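Local coordinates for uncharacterized protein (Bordetella pertussis, PDB 3FVV) that probably hydrolyses L-histidinol phosphate to histidinol and phosphate in histidine biosynthesis, as a magnesium-dependent member of the HAD-like hydrolase superfamily, at residues Leu194-Pro205 with Arg216-Phe224. Sequence-based numbering, arbitrary orientation.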
loop_
_atom_site.group_PDB
_atom_site.type_symbol
_atom_site.label_atom_id
_atom_site.label_comp_id
_atom_site.label_asym_id
_atom_site.label_seq_id
_atom_site.Cartn_x
_atom_site.Cartn_y
_atom_site.Cartn_z
ATOM N N LEU A 194 -10.974 -2.657 8.020
ATOM C CA LEU A 194 -11.388 -1.722 9.025
ATOM C C LEU A 194 -12.413 -2.409 9.950
ATOM O O LEU A 194 -12.379 -2.227 11.169
ATOM C CB LEU A 194 -11.933 -0.443 8.413
ATOM C CG LEU A 194 -10.974 0.589 7.828
ATOM C CD1 LEU A 194 -11.742 1.614 7.054
ATOM C CD2 LEU A 194 -10.133 1.263 8.943
ATOM N N GLU A 195 -13.260 -3.255 9.372
ATOM C CA GLU A 195 -14.283 -4.001 10.137
ATOM C C GLU A 195 -13.724 -5.117 10.993
ATOM O O GLU A 195 -14.333 -5.521 11.953
ATOM C CB GLU A 195 -15.346 -4.537 9.169
ATOM C CG GLU A 195 -16.368 -3.476 8.811
ATOM C CD GLU A 195 -17.443 -3.975 7.859
ATOM O OE1 GLU A 195 -17.293 -5.103 7.319
ATOM O OE2 GLU A 195 -18.429 -3.227 7.635
ATOM N N ALA A 196 -12.540 -5.595 10.656
ATOM C CA ALA A 196 -11.935 -6.761 11.296
ATOM C C ALA A 196 -11.200 -6.423 12.606
ATOM O O ALA A 196 -11.090 -7.278 13.480
ATOM C CB ALA A 196 -10.985 -7.455 10.325
ATOM N N VAL A 197 -10.695 -5.195 12.743
ATOM C CA VAL A 197 -9.842 -4.859 13.871
ATOM C C VAL A 197 -10.703 -4.276 14.971
ATOM O O VAL A 197 -11.852 -3.974 14.735
ATOM C CB VAL A 197 -8.768 -3.812 13.455
ATOM C CG1 VAL A 197 -7.754 -4.444 12.541
ATOM C CG2 VAL A 197 -9.422 -2.598 12.807
ATOM N N THR A 198 -10.154 -4.017 16.143
ATOM C CA THR A 198 -10.997 -3.363 17.159
ATOM C C THR A 198 -10.986 -1.850 17.074
ATOM O O THR A 198 -11.938 -1.252 17.552
ATOM C CB THR A 198 -10.624 -3.747 18.581
ATOM O OG1 THR A 198 -9.278 -3.306 18.798
ATOM C CG2 THR A 198 -10.738 -5.323 18.773
ATOM N N ARG A 199 -9.951 -1.216 16.495
ATOM C CA ARG A 199 -9.923 0.241 16.413
ATOM C C ARG A 199 -9.658 0.761 14.999
ATOM O O ARG A 199 -8.533 1.152 14.651
ATOM C CB ARG A 199 -8.863 0.798 17.334
ATOM C CG ARG A 199 -8.875 0.236 18.705
ATOM C CD ARG A 199 -9.499 1.193 19.717
ATOM N NE ARG A 199 -8.525 1.442 20.794
ATOM C CZ ARG A 199 -8.719 1.263 22.097
ATOM N NH1 ARG A 199 -9.893 0.848 22.570
ATOM N NH2 ARG A 199 -7.720 1.545 22.933
ATOM N N PRO A 200 -10.705 0.795 14.178
ATOM C CA PRO A 200 -10.588 1.365 12.844
ATOM C C PRO A 200 -10.456 2.896 12.888
ATOM O O PRO A 200 -11.220 3.562 13.631
ATOM C CB PRO A 200 -11.921 0.967 12.184
ATOM C CG PRO A 200 -12.871 0.841 13.326
ATOM C CD PRO A 200 -12.071 0.323 14.478
ATOM N N ILE A 201 -9.551 3.446 12.078
ATOM C CA ILE A 201 -9.311 4.916 12.027
ATOM C C ILE A 201 -9.369 5.306 10.555
ATOM O O ILE A 201 -8.637 4.757 9.733
ATOM C CB ILE A 201 -7.883 5.346 12.550
ATOM C CG1 ILE A 201 -7.521 4.707 13.920
ATOM C CG2 ILE A 201 -7.767 6.825 12.642
ATOM C CD1 ILE A 201 -8.441 5.080 15.033
ATOM N N ALA A 202 -10.267 6.202 10.229
ATOM C CA ALA A 202 -10.415 6.722 8.904
ATOM C C ALA A 202 -9.434 7.887 8.829
ATOM O O ALA A 202 -9.604 8.897 9.530
ATOM C CB ALA A 202 -11.822 7.190 8.708
ATOM N N ALA A 203 -8.399 7.715 8.027
ATOM C CA ALA A 203 -7.302 8.674 7.884
ATOM C C ALA A 203 -7.429 9.329 6.520
ATOM O O ALA A 203 -7.453 8.635 5.490
ATOM C CB ALA A 203 -5.953 7.977 8.014
ATOM N N ASN A 204 -7.515 10.656 6.505
ATOM C CA ASN A 204 -7.734 11.392 5.283
ATOM C C ASN A 204 -8.907 10.774 4.478
ATOM O O ASN A 204 -8.781 10.567 3.279
ATOM C CB ASN A 204 -6.448 11.434 4.422
ATOM C CG ASN A 204 -5.188 11.778 5.238
ATOM O OD1 ASN A 204 -5.157 12.797 5.921
ATOM N ND2 ASN A 204 -4.178 10.888 5.214
ATOM N N PRO A 205 -10.033 10.456 5.118
ATOM C CA PRO A 205 -11.015 9.700 4.398
ATOM C C PRO A 205 -11.600 10.360 3.158
ATOM O O PRO A 205 -11.696 11.583 3.088
ATOM C CB PRO A 205 -12.133 9.526 5.433
ATOM C CG PRO A 205 -11.907 10.730 6.373
ATOM C CD PRO A 205 -10.459 10.704 6.492
ATOM N N ARG A 216 -20.564 5.278 12.169
ATOM C CA ARG A 216 -20.219 4.264 13.152
ATOM C C ARG A 216 -19.404 4.782 14.319
ATOM O O ARG A 216 -18.943 4.002 15.122
ATOM C CB ARG A 216 -19.458 3.125 12.493
ATOM C CG ARG A 216 -20.110 2.624 11.254
ATOM C CD ARG A 216 -19.472 1.337 10.761
ATOM N NE ARG A 216 -20.076 0.991 9.481
ATOM C CZ ARG A 216 -19.772 -0.058 8.716
ATOM N NH1 ARG A 216 -18.850 -0.964 9.056
ATOM N NH2 ARG A 216 -20.440 -0.209 7.589
ATOM N N GLY A 217 -19.199 6.085 14.425
ATOM C CA GLY A 217 -18.350 6.603 15.510
ATOM C C GLY A 217 -16.842 6.314 15.433
ATOM O O GLY A 217 -16.146 6.454 16.434
ATOM N N TRP A 218 -16.335 5.925 14.257
ATOM C CA TRP A 218 -14.900 5.599 14.070
ATOM C C TRP A 218 -14.098 6.875 14.099
ATOM O O TRP A 218 -14.500 7.867 13.484
ATOM C CB TRP A 218 -14.658 4.936 12.703
ATOM C CG TRP A 218 -15.195 3.569 12.529
ATOM C CD1 TRP A 218 -15.687 2.757 13.492
ATOM C CD2 TRP A 218 -15.252 2.823 11.303
ATOM N NE1 TRP A 218 -16.053 1.552 12.943
ATOM C CE2 TRP A 218 -15.787 1.576 11.599
ATOM C CE3 TRP A 218 -14.897 3.100 9.981
ATOM C CZ2 TRP A 218 -15.986 0.585 10.609
ATOM C CZ3 TRP A 218 -15.100 2.140 9.010
ATOM C CH2 TRP A 218 -15.656 0.903 9.324
ATOM N N GLN A 219 -12.945 6.846 14.768
ATOM C CA GLN A 219 -12.019 7.970 14.799
ATOM C C GLN A 219 -11.684 8.396 13.338
ATOM O O GLN A 219 -11.629 7.539 12.458
ATOM C CB GLN A 219 -10.793 7.522 15.608
ATOM C CG GLN A 219 -9.559 8.329 15.609
ATOM C CD GLN A 219 -9.730 9.557 16.400
ATOM O OE1 GLN A 219 -10.432 10.463 15.987
ATOM N NE2 GLN A 219 -9.141 9.592 17.572
ATOM N N VAL A 220 -11.539 9.706 13.098
ATOM C CA VAL A 220 -11.186 10.292 11.781
ATOM C C VAL A 220 -9.989 11.151 12.017
ATOM O O VAL A 220 -9.948 11.842 13.004
ATOM C CB VAL A 220 -12.306 11.169 11.194
ATOM C CG1 VAL A 220 -11.844 11.918 9.954
ATOM C CG2 VAL A 220 -13.528 10.327 10.872
ATOM N N ILE A 221 -8.983 11.073 11.171
ATOM C CA ILE A 221 -7.855 11.938 11.308
ATOM C C ILE A 221 -7.497 12.454 9.942
ATOM O O ILE A 221 -7.353 11.690 9.007
ATOM C CB ILE A 221 -6.627 11.218 11.891
ATOM C CG1 ILE A 221 -6.970 10.531 13.212
ATOM C CG2 ILE A 221 -5.422 12.218 12.042
ATOM C CD1 ILE A 221 -5.739 9.812 13.771
ATOM N N ASP A 222 -7.342 13.758 9.826
ATOM C CA ASP A 222 -6.957 14.366 8.571
ATOM C C ASP A 222 -5.517 14.749 8.731
ATOM O O ASP A 222 -5.179 15.843 9.177
ATOM C CB ASP A 222 -7.881 15.526 8.241
ATOM C CG ASP A 222 -9.220 15.042 7.662
ATOM O OD1 ASP A 222 -9.220 14.331 6.642
ATOM O OD2 ASP A 222 -10.261 15.256 8.264
ATOM N N LEU A 223 -4.646 13.793 8.457
ATOM C CA LEU A 223 -3.183 14.006 8.641
ATOM C C LEU A 223 -2.617 15.079 7.726
ATOM O O LEU A 223 -1.663 15.729 8.089
ATOM C CB LEU A 223 -2.401 12.723 8.380
ATOM C CG LEU A 223 -2.640 11.606 9.381
ATOM C CD1 LEU A 223 -2.033 10.269 8.894
ATOM C CD2 LEU A 223 -2.085 11.967 10.781
ATOM N N PHE A 224 -3.126 15.206 6.515
ATOM C CA PHE A 224 -2.613 16.233 5.611
ATOM C C PHE A 224 -3.640 16.657 4.609
ATOM O O PHE A 224 -3.399 17.727 3.995
ATOM C CB PHE A 224 -1.296 15.840 4.871
ATOM C CG PHE A 224 -1.196 14.391 4.497
ATOM C CD1 PHE A 224 -0.263 13.573 5.117
ATOM C CD2 PHE A 224 -2.065 13.825 3.596
ATOM C CE1 PHE A 224 -0.178 12.213 4.834
ATOM C CE2 PHE A 224 -2.016 12.449 3.307
ATOM C CZ PHE A 224 -1.050 11.629 3.925
#
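N204 OD1 accepts a hydrogen bond from F224 N (3.2 Å), with the donor tilted from the amide's carbonyl plane, and lies 2.8 Å from L223 N. The other branch, ND2, donates to the carbonyl of H13, a pattern consistent with the modelled orientation of the amide. N204 directly follows the first strand of a right-handed beta-alpha-beta unit, strand 199-203, helix 207-216, strand 219-221, which finishes the Rossmann-like sheet of this HAD-type fold. Its parallel pairing is evidenced by A202 N to Q219 O, I221 N to A202 O (2.8 Å) and N204 N to I221 O (2.7 Å). I201 CG2 meets I221 CD1 on one face; A202 and V220 point to the other, towards helix 207-216, where P205 CG from beyond the strand end reaches V220 CG1 at 3.8 Å. At the opposite end the W218 indole is sandwiched. P200 CG sits 3.3 Å from the centroid of the five-membered ring, 11° off its normal, a CH-pi contact, and R216 CD lies over the rim of the opposite face. With chi1 at -69°, CG lies beside the backbone N and the six-membered ring reaches L194. Beyond it, R216, extended from CG to NE, forms a salt bridge with E195: NH1 meets the anti lone pair of OE2 at 2.7 Å, and OE2 lies 5° out of the guanidinium plane.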